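Local coordinates for erythrocyte membrane protein 1 (Plasmodium falciparum, PDB 6S8T) that probably binds the host receptor ICAM-1 through this DBLbeta domain, one piece of a much longer adhesin of infected red blood cells, at residues C119-N122 with L123-N127; R40-A43 with K44-I47; Q259-R262 with A263-E267. All blocks are in the same frame, centred on the assembly; numbering follows the deposited sequence.

The three contacts follow one another along the chain in the order 40-47 (contact 2), 119-127 (contact 1) and 259-267 (contact 3). Each is a local turn or helical segment, and what relates them is helix 137-163, which side chains from all three touch. Contacts 1 and 3 both belong to the Duffy binding region, with centres about 19 Å apart; contact 2 lies about 18 Å from contact 1 and about 16 Å from contact 3, centre to centre, and its loop packs against the helix of contact 3. Chain regions far apart in sequence thus gather round one long helix in a helical, disulfide-braced DBL domain.

Contact 1: residues C119-N122 with L123-N127; sequences CTSN and LENLN
Glu124 reaches back over the start of its own short helix to Thr120, and its side chain can be followed atom by atom. Glu124 CB sits 3.7 Å from Thr120 O. Glu124 CG, anti to its own carbonyl carbon (chi1 -66°), comes down to 3.2 Å from Thr120 O, and the chain then runs on extended until Glu124 OE1 accepts a hydrogen bond from Thr120 OG1 at 2.8 Å. The hydroxyl meets OE1 on its anti side, 17° out of the carboxylate plane. OE1 also takes a salt bridge from Lys83, so two groups grip one carboxylate oxygen, which would probably favour the charged form. Thr120 O, meanwhile, accepts the backbone N of Glu124 at 3.0 Å, closing the first helical turn.

One residue on, the side-chain amide folds back over the turn: Asn125 ND2 donates to Ser121 O at 2.9 Å, tilted 22° from the carbonyl plane. Backbone N atoms of Glu124 and Asn125 add weak bonds to that oxygen, where the helix runs out. Ser121 OG pairs with Arg72, and Asn122 ND2 with Asp144 of helix 137-163. Leu126 lays CD2 3.5 Å from Asn122 O, beyond the last turn.

Leu123 and Leu126 face Leu207 and Ile214 of helix 202-221, while Cys119 just upstream is tied to Cys80 by a disulfide. This is a one-turn helix with Thr120 at its N-cap position, though the Thr120 hydroxyl caps no backbone N and goes to the Glu124 carboxylate instead, wedged between helices 137-163 and 202-221 in the Duffy binding region of a DBL domain.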
loop_
_atom_site.group_PDB
_atom_site.type_symbol
_atom_site.label_atom_id
_atom_site.label_comp_id
_atom_site.label_asym_id
_atom_site.label_seq_id
_atom_site.Cartn_x
_atom_site.Cartn_y
_atom_site.Cartn_z
ATOM N N CYS A 119 -2.446 5.327 11.123
ATOM C CA CYS A 119 -2.735 5.470 12.555
ATOM C C CYS A 119 -2.143 4.293 13.330
ATOM O O CYS A 119 -2.828 3.337 13.697
ATOM C CB CYS A 119 -4.237 5.579 12.797
ATOM S SG CYS A 119 -5.054 7.044 12.112
ATOM N N THR A 120 -0.842 4.385 13.611
ATOM C CA THR A 120 -0.128 3.352 14.357
ATOM C C THR A 120 0.553 3.917 15.600
ATOM O O THR A 120 1.528 3.348 16.094
ATOM C CB THR A 120 0.896 2.656 13.466
ATOM O OG1 THR A 120 1.805 3.629 12.937
ATOM C CG2 THR A 120 0.204 1.940 12.320
ATOM N N SER A 121 0.032 5.029 16.127
ATOM C CA SER A 121 0.695 5.713 17.231
ATOM C C SER A 121 0.666 4.889 18.514
ATOM O O SER A 121 1.613 4.952 19.308
ATOM C CB SER A 121 0.049 7.081 17.457
ATOM O OG SER A 121 0.713 7.799 18.478
ATOM N N ASN A 122 -0.401 4.119 18.742
ATOM C CA ASN A 122 -0.433 3.246 19.910
ATOM C C ASN A 122 0.660 2.189 19.830
ATOM O O ASN A 122 1.283 1.849 20.843
ATOM C CB ASN A 122 -1.810 2.591 20.050
ATOM C CG ASN A 122 -2.162 1.705 18.867
ATOM O OD1 ASN A 122 -1.937 2.074 17.716
ATOM N ND2 ASN A 122 -2.717 0.528 19.148
ATOM N N LEU A 123 0.917 1.665 18.630
ATOM C CA LEU A 123 1.962 0.659 18.473
ATOM C C LEU A 123 3.352 1.268 18.608
ATOM O O LEU A 123 4.284 0.589 19.056
ATOM C CB LEU A 123 1.815 -0.039 17.121
ATOM C CG LEU A 123 0.534 -0.842 16.901
ATOM C CD1 LEU A 123 0.454 -1.330 15.458
ATOM C CD2 LEU A 123 0.468 -2.018 17.866
ATOM N N GLU A 124 3.509 2.541 18.230
ATOM C CA GLU A 124 4.807 3.195 18.319
ATOM C C GLU A 124 5.212 3.494 19.757
ATOM O O GLU A 124 6.410 3.609 20.036
ATOM C CB GLU A 124 4.796 4.490 17.503
ATOM C CG GLU A 124 4.636 4.290 15.999
ATOM C CD GLU A 124 4.210 5.562 15.278
ATOM O OE1 GLU A 124 3.210 5.519 14.528
ATOM O OE2 GLU A 124 4.866 6.608 15.469
ATOM N N ASN A 125 4.251 3.617 20.670
ATOM C CA ASN A 125 4.509 3.986 22.057
ATOM C C ASN A 125 4.055 2.891 23.016
ATOM O O ASN A 125 3.436 3.158 24.049
ATOM C CB ASN A 125 3.836 5.314 22.400
ATOM C CG ASN A 125 4.327 6.456 21.533
ATOM O OD1 ASN A 125 5.385 7.031 21.786
ATOM N ND2 ASN A 125 3.557 6.795 20.506
ATOM N N LEU A 126 4.364 1.639 22.687
ATOM C CA LEU A 126 4.002 0.531 23.557
ATOM C C LEU A 126 4.896 0.493 24.792
ATOM O O LEU A 126 6.063 0.891 24.760
ATOM C CB LEU A 126 4.105 -0.800 22.808
ATOM C CG LEU A 126 2.998 -1.174 21.819
ATOM C CD1 LEU A 126 3.297 -2.518 21.177
ATOM C CD2 LEU A 126 1.641 -1.201 22.509
ATOM N N ASN A 127 4.325 0.014 25.893
ATOM C CA ASN A 127 5.083 -0.329 27.094
ATOM C C ASN A 127 5.266 -1.841 27.072
ATOM O O ASN A 127 4.334 -2.592 27.375
ATOM C CB ASN A 127 4.363 0.139 28.354
ATOM C CG ASN A 127 5.138 -0.179 29.620
ATOM O OD1 ASN A 127 5.009 -1.266 30.184
ATOM N ND2 ASN A 127 5.947 0.772 30.074
#

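Contact 2: residues R40-A43 with K44-I47; sequences RADA and KQGI
Asp42 meets both Lys44 and Gln45 with its carboxylate, which stands over the start of a tight turn. Asp42 OD1 takes the backbone N of Lys44 at 3.2 Å, an Asx turn leading into the 3-10 turn, and the N-H comes from well above the carboxylate plane, 73° out of it. Asp42 OD2 turns to the side chain of Gln45, whose NE2 offers a weak bond at 3.4 Å; the two side chains run at about a right angle and their flat groups are 78° apart. The aliphatic part of Gln45 shares in this meeting, with CG 3.5 Å from Asp42 OD2. Lys44 passes obliquely, bringing CE to 3.8 Å from Asp42 OD2. Lys44 NZ stays 4.7 Å from Asp42 OD2, too far for a salt bridge, though the opposite charges may still attract.

The carboxylate owes its place to the Asp42 side chain swinging CG opposite the backbone N (chi1 177°), and to the turn beneath it. There Gln45 N bonds to Asp42 O at 3.0 Å and Gly46 N to Ala43 O at 3.1 Å, two successive i to i+3 bonds that define a short 3-10 turn. Ala43 O is hydrogen-bonded to Tyr48 OH as well.

Outside the turn, Asp42 N is hydrogen-bonded to His139 ND1, and Ala43 packs on Gln146. The loop, which falls between helix 16-32 and strand 97-98, therefore lies against helix 137-163 at the domain surface, while Ala41 N reaches Asn256 of helix 246-268.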
loop_
_atom_site.group_PDB
_atom_site.type_symbol
_atom_site.label_atom_id
_atom_site.label_comp_id
_atom_site.label_asym_id
_atom_site.label_seq_id
_atom_site.Cartn_x
_atom_site.Cartn_y
_atom_site.Cartn_z
ATOM N N ARG A 40 -2.997 -18.750 17.964
ATOM C CA ARG A 40 -4.340 -18.196 17.848
ATOM C C ARG A 40 -4.651 -17.360 19.086
ATOM O O ARG A 40 -4.619 -17.871 20.211
ATOM C CB ARG A 40 -5.364 -19.316 17.676
ATOM C CG ARG A 40 -5.264 -20.041 16.338
ATOM C CD ARG A 40 -6.267 -21.185 16.223
ATOM N NE ARG A 40 -5.872 -22.356 17.002
ATOM C CZ ARG A 40 -6.369 -22.667 18.196
ATOM N NH1 ARG A 40 -7.288 -21.896 18.758
ATOM N NH2 ARG A 40 -5.946 -23.753 18.828
ATOM N N ALA A 41 -4.950 -16.080 18.881
ATOM C CA ALA A 41 -5.072 -15.125 19.970
ATOM C C ALA A 41 -6.512 -14.651 20.134
ATOM O O ALA A 41 -7.360 -14.832 19.256
ATOM C CB ALA A 41 -4.154 -13.920 19.742
ATOM N N ASP A 42 -6.772 -14.037 21.287
ATOM C CA ASP A 42 -8.075 -13.463 21.605
ATOM C C ASP A 42 -7.846 -12.200 22.419
ATOM O O ASP A 42 -7.263 -12.262 23.506
ATOM C CB ASP A 42 -8.951 -14.454 22.378
ATOM C CG ASP A 42 -10.297 -13.865 22.780
ATOM O OD1 ASP A 42 -10.686 -12.808 22.238
ATOM O OD2 ASP A 42 -10.967 -14.465 23.648
ATOM N N ALA A 43 -8.306 -11.061 21.896
ATOM C CA ALA A 43 -8.072 -9.789 22.572
ATOM C C ALA A 43 -8.664 -9.773 23.976
ATOM O O ALA A 43 -8.086 -9.166 24.884
ATOM C CB ALA A 43 -8.642 -8.641 21.738
ATOM N N LYS A 44 -9.801 -10.444 24.179
ATOM C CA LYS A 44 -10.437 -10.456 25.492
ATOM C C LYS A 44 -9.594 -11.161 26.546
ATOM O O LYS A 44 -9.750 -10.872 27.737
ATOM C CB LYS A 44 -11.815 -11.117 25.405
ATOM C CG LYS A 44 -12.816 -10.343 24.559
ATOM C CD LYS A 44 -14.175 -11.025 24.540
ATOM C CE LYS A 44 -14.096 -12.399 23.896
ATOM N NZ LYS A 44 -15.426 -13.071 23.854
ATOM N N GLN A 45 -8.707 -12.069 26.143
ATOM C CA GLN A 45 -7.856 -12.796 27.076
ATOM C C GLN A 45 -6.565 -12.054 27.402
ATOM O O GLN A 45 -5.676 -12.631 28.034
ATOM C CB GLN A 45 -7.528 -14.185 26.523
ATOM C CG GLN A 45 -8.743 -15.071 26.311
ATOM C CD GLN A 45 -8.374 -16.440 25.772
ATOM O OE1 GLN A 45 -7.269 -16.931 25.999
ATOM N NE2 GLN A 45 -9.298 -17.059 25.045
ATOM N N GLY A 46 -6.439 -10.795 26.984
ATOM C CA GLY A 46 -5.285 -9.990 27.314
ATOM C C GLY A 46 -5.544 -9.074 28.503
ATOM O O GLY A 46 -6.675 -8.879 28.941
ATOM N N ILE A 47 -4.457 -8.513 29.026
ATOM C CA ILE A 47 -4.502 -7.572 30.139
ATOM C C ILE A 47 -3.932 -6.244 29.661
ATOM O O ILE A 47 -2.832 -6.205 29.095
ATOM C CB ILE A 47 -3.729 -8.095 31.363
ATOM C CG1 ILE A 47 -4.367 -9.386 31.880
ATOM C CG2 ILE A 47 -3.684 -7.036 32.454
ATOM C CD1 ILE A 47 -3.747 -9.911 33.162
#

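Contact 3: residues Q259-R262 with A263-E267; sequences QVWR and AMQCE
Trp261 O is gripped by two backbone N-H groups of the following turn: Gln265 N at 2.9 Å and Met264 N through a weaker bond. The segment belongs to helix 246-268, one of the helices of the Duffy binding region, and the i to i+4 pattern continues in weak bonds from Ala263 N to Gln259 O and from Met264 N to Val260 O.

The side chains of Trp261, Met264 and Gln265 form the main contact. The indole is carried out with CG anti to the backbone N (chi1 178°), which lays it alongside the next turn. Gln265 reaches over one face of it: Gln265 CG lies 3.9 Å from the centroid of the Trp261 five-membered ring, 29° off the ring normal, a CH-pi contact. Its chain is extended beyond CG, and the amide plane is turned 53° from the indole plane. Trp261 NE1 and Gln265 NE2 come close, but both are donors and make no bond to each other; instead both give hydrogen bonds to Tyr280 O, so one carbonyl holds the two groups together and explains their closeness.

Along the benzo part of the ring Met264 makes a Met-aromatic contact. Met264 SD approaches obliquely, 5.0 Å from the centroid of the Trp261 six-membered ring, and the Met264 side chain also touches Ala149 of helix 137-163 and Phe186 of helix 172-194. Phe186 also meets Trp261 edge-to-face, and Pro286 from a loop packs on the buried indole too. A disulfide joins Cys266 SG to Cys61 SG, tying the helix to the loop there. On the outer side of the helix, Arg262 lays its CG against the Gln265 amide, 3.7 Å from Gln265 OE1.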
loop_
_atom_site.group_PDB
_atom_site.type_symbol
_atom_site.label_atom_id
_atom_site.label_comp_id
_atom_site.label_asym_id
_atom_site.label_seq_id
_atom_site.Cartn_x
_atom_site.Cartn_y
_atom_site.Cartn_z
ATOM N N GLN A 259 -9.004 -12.032 12.245
ATOM C CA GLN A 259 -9.549 -11.199 13.312
ATOM C C GLN A 259 -9.129 -9.747 13.152
ATOM O O GLN A 259 -9.840 -8.840 13.600
ATOM C CB GLN A 259 -9.110 -11.728 14.678
ATOM C CG GLN A 259 -9.728 -13.062 15.053
ATOM C CD GLN A 259 -9.238 -13.573 16.393
ATOM O OE1 GLN A 259 -8.196 -14.225 16.478
ATOM N NE2 GLN A 259 -9.985 -13.276 17.452
ATOM N N VAL A 260 -7.977 -9.506 12.523
ATOM C CA VAL A 260 -7.561 -8.138 12.247
ATOM C C VAL A 260 -8.475 -7.514 11.199
ATOM O O VAL A 260 -8.948 -6.382 11.362
ATOM C CB VAL A 260 -6.083 -8.111 11.815
ATOM C CG1 VAL A 260 -5.691 -6.726 11.338
ATOM C CG2 VAL A 260 -5.192 -8.557 12.973
ATOM N N TRP A 261 -8.763 -8.255 10.122
ATOM C CA TRP A 261 -9.667 -7.753 9.091
ATOM C C TRP A 261 -11.086 -7.579 9.617
ATOM O O TRP A 261 -11.817 -6.705 9.136
ATOM C CB TRP A 261 -9.660 -8.686 7.880
ATOM C CG TRP A 261 -10.609 -8.269 6.791
ATOM C CD1 TRP A 261 -11.749 -8.910 6.407
ATOM C CD2 TRP A 261 -10.499 -7.110 5.956
ATOM N NE1 TRP A 261 -12.352 -8.229 5.377
ATOM C CE2 TRP A 261 -11.607 -7.116 5.086
ATOM C CE3 TRP A 261 -9.572 -6.069 5.858
ATOM C CZ2 TRP A 261 -11.813 -6.123 4.129
ATOM C CZ3 TRP A 261 -9.777 -5.083 4.909
ATOM C CH2 TRP A 261 -10.888 -5.119 4.056
ATOM N N ARG A 262 -11.496 -8.396 10.592
ATOM C CA ARG A 262 -12.816 -8.225 11.192
ATOM C C ARG A 262 -12.928 -6.880 11.898
ATOM O O ARG A 262 -13.996 -6.256 11.899
ATOM C CB ARG A 262 -13.105 -9.366 12.165
ATOM C CG ARG A 262 -13.786 -10.566 11.535
ATOM C CD ARG A 262 -14.000 -11.676 12.554
ATOM N NE ARG A 262 -14.534 -11.171 13.817
ATOM C CZ ARG A 262 -15.829 -11.030 14.083
ATOM N NH1 ARG A 262 -16.736 -11.354 13.172
ATOM N NH2 ARG A 262 -16.219 -10.564 15.262
ATOM N N ALA A 263 -11.834 -6.417 12.507
ATOM C CA ALA A 263 -11.851 -5.117 13.165
ATOM C C ALA A 263 -12.047 -3.989 12.161
ATOM O O ALA A 263 -12.662 -2.967 12.487
ATOM C CB ALA A 263 -10.561 -4.914 13.959
ATOM N N MET A 264 -11.541 -4.161 10.938
ATOM C CA MET A 264 -11.754 -3.184 9.878
ATOM C C MET A 264 -13.132 -3.307 9.241
ATOM O O MET A 264 -13.645 -2.316 8.707
ATOM C CB MET A 264 -10.663 -3.323 8.809
ATOM C CG MET A 264 -9.272 -2.914 9.287
ATOM S SD MET A 264 -8.001 -3.105 8.019
ATOM C CE MET A 264 -6.672 -2.118 8.698
ATOM N N GLN A 265 -13.746 -4.492 9.292
ATOM C CA GLN A 265 -15.085 -4.657 8.740
ATOM C C GLN A 265 -16.143 -3.898 9.532
ATOM O O GLN A 265 -17.229 -3.641 8.999
ATOM C CB GLN A 265 -15.459 -6.140 8.677
ATOM C CG GLN A 265 -14.724 -6.933 7.607
ATOM C CD GLN A 265 -15.159 -8.390 7.559
ATOM O OE1 GLN A 265 -15.444 -9.001 8.590
ATOM N NE2 GLN A 265 -15.218 -8.950 6.356
ATOM N N CYS A 266 -15.858 -3.539 10.789
ATOM C CA CYS A 266 -16.821 -2.777 11.580
ATOM C C CYS A 266 -17.150 -1.442 10.928
ATOM O O CYS A 266 -18.283 -0.959 11.034
ATOM C CB CYS A 266 -16.284 -2.543 12.992
ATOM S SG CYS A 266 -16.026 -4.027 13.982
ATOM N N GLU A 267 -16.174 -0.838 10.252
ATOM C CA GLU A 267 -16.356 0.460 9.619
ATOM C C GLU A 267 -16.768 0.348 8.157
ATOM O O GLU A 267 -17.528 1.195 7.672
ATOM C CB GLU A 267 -15.064 1.276 9.733
ATOM C CG GLU A 267 -14.499 1.357 11.150
ATOM C CD GLU A 267 -15.396 2.133 12.101
ATOM O OE1 GLU A 267 -16.157 3.004 11.628
ATOM O OE2 GLU A 267 -15.343 1.868 13.322
#